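Lin2111 protein (Listeria innocua, PDB 3EDP) is of unknown function but probably binds DNA as a GntR-family transcription regulator, with a winged-helix domain joined to a UTRA domain. Local coordinates at residues G70-T78 with D100-K108; I163-Y172 with F209-Q220. All coordinates share one frame; numbering follows the deposited sequence.

Contact 1. Residues G70-T78 with D100-K108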
loop_
_atom_site.group_PDB
_atom_site.type_symbol
_atom_site.label_atom_id
_atom_site.label_comp_id
_atom_site.label_asym_id
_atom_site.label_seq_id
_atom_site.Cartn_x
_atom_site.Cartn_y
_atom_site.Cartn_z
ATOM N N GLY A 70 -4.337 22.689 -24.706
ATOM C CA GLY A 70 -3.025 23.185 -25.094
ATOM C C GLY A 70 -2.040 22.136 -25.585
ATOM O O GLY A 70 -2.407 21.195 -26.282
ATOM N N LEU A 71 -0.779 22.308 -25.208
ATOM C CA LEU A 71 0.312 21.480 -25.703
ATOM C C LEU A 71 1.247 21.132 -24.552
ATOM O O LEU A 71 1.698 22.017 -23.824
ATOM C CB LEU A 71 1.118 22.237 -26.773
ATOM C CG LEU A 71 0.975 21.925 -28.264
ATOM C CD1 LEU A 71 -0.463 21.629 -28.647
ATOM C CD2 LEU A 71 1.533 23.084 -29.086
ATOM N N TYR A 72 1.561 19.849 -24.420
ATOM C CA TYR A 72 2.514 19.383 -23.423
ATOM C C TYR A 72 3.723 18.769 -24.111
ATOM O O TYR A 72 3.597 18.089 -25.138
ATOM C CB TYR A 72 1.856 18.359 -22.492
ATOM C CG TYR A 72 0.625 18.883 -21.786
ATOM C CD1 TYR A 72 0.713 19.448 -20.523
ATOM C CD2 TYR A 72 -0.622 18.828 -22.391
ATOM C CE1 TYR A 72 -0.408 19.936 -19.876
ATOM C CE2 TYR A 72 -1.750 19.315 -21.757
ATOM C CZ TYR A 72 -1.639 19.867 -20.498
ATOM O OH TYR A 72 -2.760 20.352 -19.859
ATOM N N VAL A 73 4.900 19.026 -23.557
ATOM C CA VAL A 73 6.110 18.388 -24.043
ATOM C C VAL A 73 6.209 17.002 -23.416
ATOM O O VAL A 73 5.929 16.827 -22.229
ATOM C CB VAL A 73 7.364 19.211 -23.685
ATOM C CG1 VAL A 73 8.604 18.591 -24.310
ATOM C CG2 VAL A 73 7.197 20.645 -24.150
ATOM N N GLN A 74 6.580 16.013 -24.219
ATOM C CA GLN A 74 6.746 14.660 -23.715
ATOM C C GLN A 74 8.026 14.586 -22.885
ATOM O O GLN A 74 9.061 15.111 -23.293
ATOM C CB GLN A 74 6.793 13.660 -24.875
ATOM C CG GLN A 74 5.447 13.406 -25.545
ATOM C CD GLN A 74 4.592 12.408 -24.776
ATOM O OE1 GLN A 74 4.902 12.056 -23.636
ATOM N NE2 GLN A 74 3.511 11.939 -25.405
ATOM N N PRO A 75 7.956 13.943 -21.705
ATOM C CA PRO A 75 9.166 13.785 -20.888
ATOM C C PRO A 75 10.248 13.009 -21.640
ATOM O O PRO A 75 9.949 12.191 -22.514
ATOM C CB PRO A 75 8.676 12.992 -19.665
ATOM C CG PRO A 75 7.364 12.399 -20.061
ATOM C CD PRO A 75 6.776 13.288 -21.113
ATOM N N LYS A 76 11.503 13.276 -21.305
ATOM C CA LYS A 76 12.629 12.615 -21.951
ATOM C C LYS A 76 13.447 11.813 -20.948
ATOM O O LYS A 76 13.844 12.329 -19.904
ATOM C CB LYS A 76 13.522 13.653 -22.637
ATOM C CG LYS A 76 13.152 13.939 -24.084
ATOM C CD LYS A 76 13.993 13.103 -25.042
ATOM C CE LYS A 76 15.436 13.602 -25.085
ATOM N NZ LYS A 76 16.338 12.670 -25.822
ATOM N N LEU A 77 13.698 10.550 -21.266
ATOM C CA LEU A 77 14.526 9.720 -20.403
ATOM C C LEU A 77 16.001 9.905 -20.744
ATOM O O LEU A 77 16.675 8.973 -21.197
ATOM C CB LEU A 77 14.123 8.247 -20.504
ATOM C CG LEU A 77 12.764 7.853 -19.917
ATOM C CD1 LEU A 77 12.422 6.423 -20.300
ATOM C CD2 LEU A 77 12.729 8.031 -18.389
ATOM N N THR A 78 16.500 11.116 -20.530
ATOM C CA THR A 78 17.916 11.390 -20.736
ATOM C C THR A 78 18.697 10.746 -19.606
ATOM O O THR A 78 18.113 10.244 -18.645
ATOM C CB THR A 78 18.209 12.893 -20.727
ATOM O OG1 THR A 78 17.843 13.442 -19.455
ATOM C CG2 THR A 78 17.431 13.603 -21.839
ATOM N N ASP A 100 14.789 0.060 -13.147
ATOM C CA ASP A 100 15.173 0.391 -14.514
ATOM C C ASP A 100 13.957 0.859 -15.310
ATOM O O ASP A 100 13.070 0.062 -15.626
ATOM C CB ASP A 100 15.800 -0.836 -15.183
ATOM C CG ASP A 100 16.254 -0.564 -16.610
ATOM O OD1 ASP A 100 16.596 0.597 -16.927
ATOM O OD2 ASP A 100 16.277 -1.523 -17.416
ATOM N N ILE A 101 13.917 2.152 -15.630
ATOM C CA ILE A 101 12.777 2.720 -16.350
ATOM C C ILE A 101 12.756 2.299 -17.818
ATOM O O ILE A 101 13.747 2.431 -18.531
ATOM C CB ILE A 101 12.744 4.260 -16.246
ATOM C CG1 ILE A 101 12.780 4.696 -14.785
ATOM C CG2 ILE A 101 11.502 4.818 -16.922
ATOM C CD1 ILE A 101 12.564 6.178 -14.604
ATOM N N LYS A 102 11.618 1.780 -18.261
ATOM C CA LYS A 102 11.471 1.319 -19.631
ATOM C C LYS A 102 10.719 2.341 -20.474
ATOM O O LYS A 102 10.967 2.481 -21.663
ATOM C CB LYS A 102 10.702 -0.007 -19.666
ATOM C CG LYS A 102 11.226 -1.078 -18.726
ATOM C CD LYS A 102 12.330 -1.908 -19.355
ATOM C CE LYS A 102 13.695 -1.313 -19.096
ATOM N NZ LYS A 102 14.776 -2.268 -19.470
ATOM N N ASP A 103 9.783 3.035 -19.845
ATOM C CA ASP A 103 8.853 3.904 -20.544
ATOM C C ASP A 103 8.379 5.006 -19.612
ATOM O O ASP A 103 8.091 4.758 -18.433
ATOM C CB ASP A 103 7.632 3.105 -21.004
ATOM C CG ASP A 103 7.745 2.640 -22.430
ATOM O OD1 ASP A 103 8.206 3.437 -23.276
ATOM O OD2 ASP A 103 7.362 1.481 -22.707
ATOM N N PHE A 104 8.286 6.218 -20.152
ATOM C CA PHE A 104 7.706 7.341 -19.434
ATOM C C PHE A 104 7.116 8.292 -20.470
ATOM O O PHE A 104 7.848 8.934 -21.219
ATOM C CB PHE A 104 8.774 8.031 -18.573
ATOM C CG PHE A 104 8.267 9.210 -17.779
ATOM C CD1 PHE A 104 6.943 9.288 -17.377
ATOM C CD2 PHE A 104 9.134 10.230 -17.405
ATOM C CE1 PHE A 104 6.483 10.372 -16.631
ATOM C CE2 PHE A 104 8.681 11.319 -16.670
ATOM C CZ PHE A 104 7.354 11.387 -16.277
ATOM N N TYR A 105 5.793 8.367 -20.537
ATOM C CA TYR A 105 5.172 9.256 -21.510
ATOM C C TYR A 105 3.765 9.685 -21.109
ATOM O O TYR A 105 3.181 9.157 -20.157
ATOM C CB TYR A 105 5.157 8.615 -22.905
ATOM C CG TYR A 105 4.258 7.399 -22.992
ATOM C CD1 TYR A 105 3.021 7.470 -23.615
ATOM C CD2 TYR A 105 4.644 6.190 -22.439
ATOM C CE1 TYR A 105 2.197 6.363 -23.695
ATOM C CE2 TYR A 105 3.830 5.076 -22.513
ATOM C CZ TYR A 105 2.606 5.169 -23.141
ATOM O OH TYR A 105 1.789 4.063 -23.221
ATOM N N ILE A 106 3.246 10.666 -21.840
ATOM C CA ILE A 106 1.893 11.158 -21.651
ATOM C C ILE A 106 1.003 10.605 -22.755
ATOM O O ILE A 106 1.420 10.511 -23.911
ATOM C CB ILE A 106 1.865 12.688 -21.724
ATOM C CG1 ILE A 106 2.861 13.283 -20.721
ATOM C CG2 ILE A 106 0.453 13.208 -21.518
ATOM C CD1 ILE A 106 3.043 14.780 -20.861
ATOM N N ARG A 107 -0.224 10.254 -22.395
ATOM C CA ARG A 107 -1.177 9.671 -23.326
ATOM C C ARG A 107 -2.582 10.014 -22.840
ATOM O O ARG A 107 -2.767 10.419 -21.693
ATOM C CB ARG A 107 -1.019 8.154 -23.319
ATOM C CG ARG A 107 -1.058 7.590 -21.885
ATOM C CD ARG A 107 -1.321 6.087 -21.831
ATOM N NE ARG A 107 -2.746 5.783 -21.922
ATOM C CZ ARG A 107 -3.243 4.550 -21.994
ATOM N NH1 ARG A 107 -2.427 3.502 -21.994
ATOM N NH2 ARG A 107 -4.557 4.362 -22.073
ATOM N N LYS A 108 -3.574 9.835 -23.704
ATOM C CA LYS A 108 -4.958 9.986 -23.280
ATOM C C LYS A 108 -5.316 8.882 -22.298
ATOM O O LYS A 108 -4.742 7.792 -22.337
ATOM C CB LYS A 108 -5.907 9.963 -24.477
ATOM C CG LYS A 108 -6.083 11.322 -25.140
ATOM C CD LYS A 108 -6.610 11.197 -26.562
ATOM C CE LYS A 108 -5.526 10.693 -27.504
ATOM N NZ LYS A 108 -5.829 11.004 -28.930
HETATM O O HOH W 1 7.959 10.574 -23.467
#
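The side-chain amide of Gln-74 docks on the backbone of Ile-106 as a neighbouring strand would. Its OE1 takes the N-H of Ile-106 (N to OE1 2.8 Å) on a lone pair in the carbonyl plane, with a nearly straight N-H...O angle of 170°. Its NE2 donates an N-H hydrogen bond to Ile-106 O at 2.9 Å, so the two bonds together fix the rotation of the amide. The bend in the chain at chi2 (-81°) turns the amide onto the backbone of Ile-106.

Next along the chain, Pro-75 lies over one face of the Phe-104 ring. Its CG stands 3.7 Å from the ring centroid, 8° off the normal, a CH-pi contact, while CB comes to 3.4 Å from Phe-104 CE2. Pro-75 CD also packs on CG1 of Ile-106. Water 1 bridges the backbones, 2.7 Å from Pro-75 O and 2.8 Å from Phe-104 O.

Leu-77 reaches the same ring differently. Its CD2 sits at the edge, near the ring plane, 4.0 Å from Phe-104 CB, and 3.7 Å from CG2 of Ile-101. Met-85 of helix 79-86 touches Leu-77, Ile-101 and Phe-104.

The two segments run nearly antiparallel, yet Gln-74 supplies the direct hydrogen bonds through its side chain. Thus the linker leaving the hairpin 63-73, the wing expected of a GntR-type winged helix, lies along edge strand 99-108 of the UTRA sheet.

Contact 2. Residues I163-Y172 with F209-Q220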
loop_
_atom_site.group_PDB
_atom_site.type_symbol
_atom_site.label_atom_id
_atom_site.label_comp_id
_atom_site.label_asym_id
_atom_site.label_seq_id
_atom_site.Cartn_x
_atom_site.Cartn_y
_atom_site.Cartn_z
ATOM N N ILE A 163 7.279 4.580 -4.065
ATOM C CA ILE A 163 6.046 4.829 -4.803
ATOM C C ILE A 163 5.023 5.623 -3.987
ATOM O O ILE A 163 4.286 6.448 -4.534
ATOM C CB ILE A 163 5.398 3.509 -5.290
ATOM C CG1 ILE A 163 6.415 2.675 -6.071
ATOM C CG2 ILE A 163 4.170 3.802 -6.152
ATOM C CD1 ILE A 163 7.000 3.412 -7.280
ATOM N N ILE A 164 4.972 5.369 -2.682
ATOM C CA ILE A 164 4.035 6.073 -1.819
ATOM C C ILE A 164 4.413 7.541 -1.785
ATOM O O ILE A 164 3.557 8.428 -1.899
ATOM C CB ILE A 164 4.047 5.511 -0.386
ATOM C CG1 ILE A 164 3.504 4.088 -0.368
ATOM C CG2 ILE A 164 3.225 6.381 0.534
ATOM C CD1 ILE A 164 3.492 3.493 1.014
ATOM N N GLU A 165 5.707 7.805 -1.648
ATOM C CA GLU A 165 6.171 9.186 -1.694
ATOM C C GLU A 165 5.766 9.841 -3.017
ATOM O O GLU A 165 5.238 10.952 -3.032
ATOM C CB GLU A 165 7.679 9.272 -1.467
ATOM C CG GLU A 165 8.226 10.683 -1.592
ATOM C CD GLU A 165 9.566 10.848 -0.894
ATOM O OE1 GLU A 165 10.047 11.990 -0.779
ATOM O OE2 GLU A 165 10.142 9.832 -0.457
ATOM N N LEU A 166 5.977 9.138 -4.126
ATOM C CA LEU A 166 5.652 9.693 -5.443
ATOM C C LEU A 166 4.150 9.977 -5.571
ATOM O O LEU A 166 3.742 11.046 -6.032
ATOM C CB LEU A 166 6.099 8.744 -6.565
ATOM C CG LEU A 166 5.700 9.168 -7.989
ATOM C CD1 LEU A 166 6.343 10.491 -8.333
ATOM C CD2 LEU A 166 6.075 8.116 -9.027
ATOM N N VAL A 167 3.330 9.015 -5.155
ATOM C CA VAL A 167 1.879 9.160 -5.254
ATOM C C VAL A 167 1.377 10.301 -4.370
ATOM O O VAL A 167 0.382 10.957 -4.673
ATOM C CB VAL A 167 1.147 7.857 -4.882
ATOM C CG1 VAL A 167 -0.336 8.111 -4.759
ATOM C CG2 VAL A 167 1.416 6.780 -5.924
ATOM N N ASN A 168 2.101 10.544 -3.289
ATOM C CA ASN A 168 1.740 11.581 -2.335
ATOM C C ASN A 168 2.217 12.965 -2.767
ATOM O O ASN A 168 1.931 13.962 -2.108
ATOM C CB ASN A 168 2.352 11.236 -0.981
ATOM C CG ASN A 168 1.657 11.911 0.152
ATOM O OD1 ASN A 168 2.297 12.444 1.055
ATOM N ND2 ASN A 168 0.336 11.903 0.119
ATOM N N SER A 169 2.944 13.030 -3.877
ATOM C CA SER A 169 3.675 14.246 -4.225
ATOM C C SER A 169 2.922 15.225 -5.144
ATOM O O SER A 169 3.451 16.272 -5.508
ATOM C CB SER A 169 5.026 13.877 -4.859
ATOM O OG SER A 169 4.865 13.584 -6.234
ATOM N N GLY A 170 1.700 14.884 -5.533
ATOM C CA GLY A 170 0.934 15.746 -6.417
ATOM C C GLY A 170 -0.005 16.686 -5.672
ATOM O O GLY A 170 0.260 17.088 -4.539
ATOM N N LYS A 171 -1.109 17.033 -6.325
ATOM C CA LYS A 171 -2.097 17.966 -5.785
ATOM C C LYS A 171 -2.722 17.501 -4.462
ATOM O O LYS A 171 -2.907 18.295 -3.547
ATOM C CB LYS A 171 -3.196 18.178 -6.832
ATOM C CG LYS A 171 -4.140 19.333 -6.574
ATOM C CD LYS A 171 -5.022 19.566 -7.798
ATOM C CE LYS A 171 -6.140 20.553 -7.510
ATOM N NZ LYS A 171 -7.090 20.638 -8.653
ATOM N N TYR A 172 -3.045 16.213 -4.370
ATOM C CA TYR A 172 -3.765 15.679 -3.224
ATOM C C TYR A 172 -2.907 14.754 -2.377
ATOM O O TYR A 172 -1.918 14.202 -2.841
ATOM C CB TYR A 172 -5.017 14.931 -3.680
ATOM C CG TYR A 172 -6.025 15.805 -4.373
ATOM C CD1 TYR A 172 -6.949 16.544 -3.646
ATOM C CD2 TYR A 172 -6.055 15.896 -5.761
ATOM C CE1 TYR A 172 -7.876 17.354 -4.283
ATOM C CE2 TYR A 172 -6.978 16.700 -6.407
ATOM C CZ TYR A 172 -7.885 17.427 -5.664
ATOM O OH TYR A 172 -8.802 18.226 -6.306
ATOM N N PHE A 209 -4.774 4.149 -5.563
ATOM C CA PHE A 209 -4.493 5.049 -4.451
ATOM C C PHE A 209 -5.555 6.144 -4.443
ATOM O O PHE A 209 -5.847 6.747 -5.485
ATOM C CB PHE A 209 -3.104 5.672 -4.584
ATOM C CG PHE A 209 -1.963 4.678 -4.545
ATOM C CD1 PHE A 209 -1.295 4.414 -3.360
ATOM C CD2 PHE A 209 -1.539 4.040 -5.699
ATOM C CE1 PHE A 209 -0.228 3.521 -3.321
ATOM C CE2 PHE A 209 -0.475 3.141 -5.670
ATOM C CZ PHE A 209 0.180 2.881 -4.479
ATOM N N TYR A 210 -6.137 6.391 -3.274
ATOM C CA TYR A 210 -7.195 7.387 -3.135
ATOM C C TYR A 210 -6.771 8.546 -2.254
ATOM O O TYR A 210 -6.086 8.352 -1.250
ATOM C CB TYR A 210 -8.437 6.754 -2.497
ATOM C CG TYR A 210 -9.172 5.776 -3.382
ATOM C CD1 TYR A 210 -10.239 6.196 -4.166
ATOM C CD2 TYR A 210 -8.811 4.432 -3.428
ATOM C CE1 TYR A 210 -10.923 5.318 -4.972
ATOM C CE2 TYR A 210 -9.501 3.536 -4.235
ATOM C CZ TYR A 210 -10.552 3.991 -5.007
ATOM O OH TYR A 210 -11.250 3.130 -5.814
ATOM N N ALA A 211 -7.190 9.747 -2.643
ATOM C CA ALA A 211 -7.267 10.876 -1.730
ATOM C C ALA A 211 -8.588 10.753 -0.962
ATOM O O ALA A 211 -9.444 9.950 -1.329
ATOM C CB ALA A 211 -7.225 12.203 -2.500
ATOM N N GLU A 212 -8.752 11.547 0.093
ATOM C CA GLU A 212 -9.999 11.560 0.857
ATOM C C GLU A 212 -11.222 11.746 -0.039
ATOM O O GLU A 212 -11.129 12.311 -1.130
ATOM C CB GLU A 212 -9.973 12.655 1.930
ATOM C CG GLU A 212 -9.602 12.148 3.314
ATOM C CD GLU A 212 -9.726 13.213 4.381
ATOM O OE1 GLU A 212 -8.821 14.071 4.465
ATOM O OE2 GLU A 212 -10.716 13.185 5.147
ATOM N N ASN A 213 -12.367 11.259 0.434
ATOM C CA ASN A 213 -13.647 11.425 -0.265
ATOM C C ASN A 213 -13.733 10.655 -1.579
ATOM O O ASN A 213 -14.312 11.131 -2.557
ATOM C CB ASN A 213 -13.973 12.907 -0.491
ATOM C CG ASN A 213 -15.452 13.146 -0.782
ATOM O OD1 ASN A 213 -16.322 12.407 -0.312
ATOM N ND2 ASN A 213 -15.742 14.188 -1.556
ATOM N N ASP A 214 -13.136 9.470 -1.595
ATOM C CA ASP A 214 -13.334 8.521 -2.678
ATOM C C ASP A 214 -12.784 9.027 -4.012
ATOM O O ASP A 214 -13.360 8.762 -5.063
ATOM C CB ASP A 214 -14.822 8.188 -2.818
ATOM C CG ASP A 214 -15.064 6.968 -3.683
ATOM O OD1 ASP A 214 -14.190 6.077 -3.696
ATOM O OD2 ASP A 214 -16.120 6.903 -4.349
HETATM N N MSE A 215 -11.669 9.746 -3.963
HETATM C CA MSE A 215 -11.056 10.275 -5.180
HETATM C C MSE A 215 -9.756 9.551 -5.534
HETATM O O MSE A 215 -8.732 9.750 -4.878
HETATM C CB MSE A 215 -10.775 11.769 -5.042
HETATM C CG MSE A 215 -10.093 12.361 -6.274
HETATM SE SE MSE A 215 -9.221 14.048 -5.870
HETATM C CE MSE A 215 -10.699 15.236 -6.331
ATOM N N PRO A 216 -9.794 8.716 -6.582
ATOM C CA PRO A 216 -8.599 7.997 -7.041
ATOM C C PRO A 216 -7.596 8.997 -7.595
ATOM O O PRO A 216 -7.979 9.876 -8.362
ATOM C CB PRO A 216 -9.128 7.108 -8.173
ATOM C CG PRO A 216 -10.629 7.151 -8.061
ATOM C CD PRO A 216 -10.945 8.488 -7.470
ATOM N N ILE A 217 -6.337 8.880 -7.196
ATOM C CA ILE A 217 -5.309 9.797 -7.668
ATOM C C ILE A 217 -4.211 9.068 -8.428
ATOM O O ILE A 217 -3.448 9.690 -9.173
ATOM C CB ILE A 217 -4.681 10.608 -6.507
ATOM C CG1 ILE A 217 -4.000 9.674 -5.505
ATOM C CG2 ILE A 217 -5.743 11.477 -5.819
ATOM C CD1 ILE A 217 -3.344 10.403 -4.335
ATOM N N ALA A 218 -4.134 7.752 -8.258
ATOM C CA ALA A 218 -3.091 6.981 -8.933
ATOM C C ALA A 218 -3.429 5.498 -9.032
ATOM O O ALA A 218 -4.162 4.958 -8.206
ATOM C CB ALA A 218 -1.751 7.171 -8.233
ATOM N N ILE A 219 -2.894 4.847 -10.056
ATOM C CA ILE A 219 -3.050 3.411 -10.219
ATOM C C ILE A 219 -1.696 2.776 -10.447
ATOM O O ILE A 219 -0.867 3.317 -11.191
ATOM C CB ILE A 219 -3.917 3.070 -11.443
ATOM C CG1 ILE A 219 -5.322 3.643 -11.287
ATOM C CG2 ILE A 219 -3.977 1.564 -11.639
ATOM C CD1 ILE A 219 -6.126 3.584 -12.558
ATOM N N GLN A 220 -1.480 1.623 -9.825
ATOM C CA GLN A 220 -0.265 0.840 -10.043
ATOM C C GLN A 220 -0.596 -0.620 -10.315
ATOM O O GLN A 220 -1.473 -1.198 -9.672
ATOM C CB GLN A 220 0.645 0.923 -8.825
ATOM C CG GLN A 220 1.953 0.147 -8.962
ATOM C CD GLN A 220 2.864 0.381 -7.760
ATOM O OE1 GLN A 220 2.403 0.799 -6.703
ATOM N NE2 GLN A 220 4.160 0.139 -7.930
#
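Val-167 of helix 163-167 packs on the beta hairpin formed by strands 201-211 and 215-225 of the antiparallel UTRA sheet. With CG1 anti to the backbone N (chi1 170°) and CG2 beside that N, its methyls divide the work: CG2 lies over the face of the Phe-209 ring, 4.0 Å from the centroid in a CH-pi contact, while CG1 meets Phe-209 CB at 3.7 Å. Both also touch Ala-218 CB, and Ile-217 CD1 comes in against CG1 at 3.8 Å. One turn earlier, Ile-163 CG2 rests 3.5 Å from Gln-220 OE1, at the far end of an extended glutamine chain.

Beyond the helix the chain turns back to the hairpin at Tyr-172, whose CB lies 3.7 Å from Ala-211 CB. Its ring is sandwiched between Lys-171 CG, offset toward the rim, and selenomethionine Met-215 on the opposite face, a Met-aromatic contact made by selenium, with SE 3.5 Å from the ring centroid.

A classic beta bulge sets up this surface: Ile-217 and Ala-218 both face Phe-209, allowing both side chains to point toward the helix segment. Farther out, Leu-177 of strand 176-185 touches Phe-209, Ile-164 packs on Leu-177 of the second subunit, and Tyr-150 OH hydrogen-bonds to Val-167 O.

How the contacts relate
Contact 1 and contact 2 both reach the six-stranded UTRA sheet, at different strands. Contact 1 uses the outermost strand 99-108; contact 2 uses strands 201-211 and 215-225, and strands 124-134 and 137-146 lie between them in the sheet order. Their centres are about 20 Å apart and their nearest atoms about 8 Å, so they do not touch. Both segments of contact 1 precede those of contact 2 in sequence. The first joins the linker from the winged-helix part to the sheet, the second a short helix within the UTRA domain. Near contact 1, glycerol, probably from the crystallisation liquor, bonds Arg-107 NH2 and, more weakly, Asp-103 OD1; the second subunit reaches contact 2.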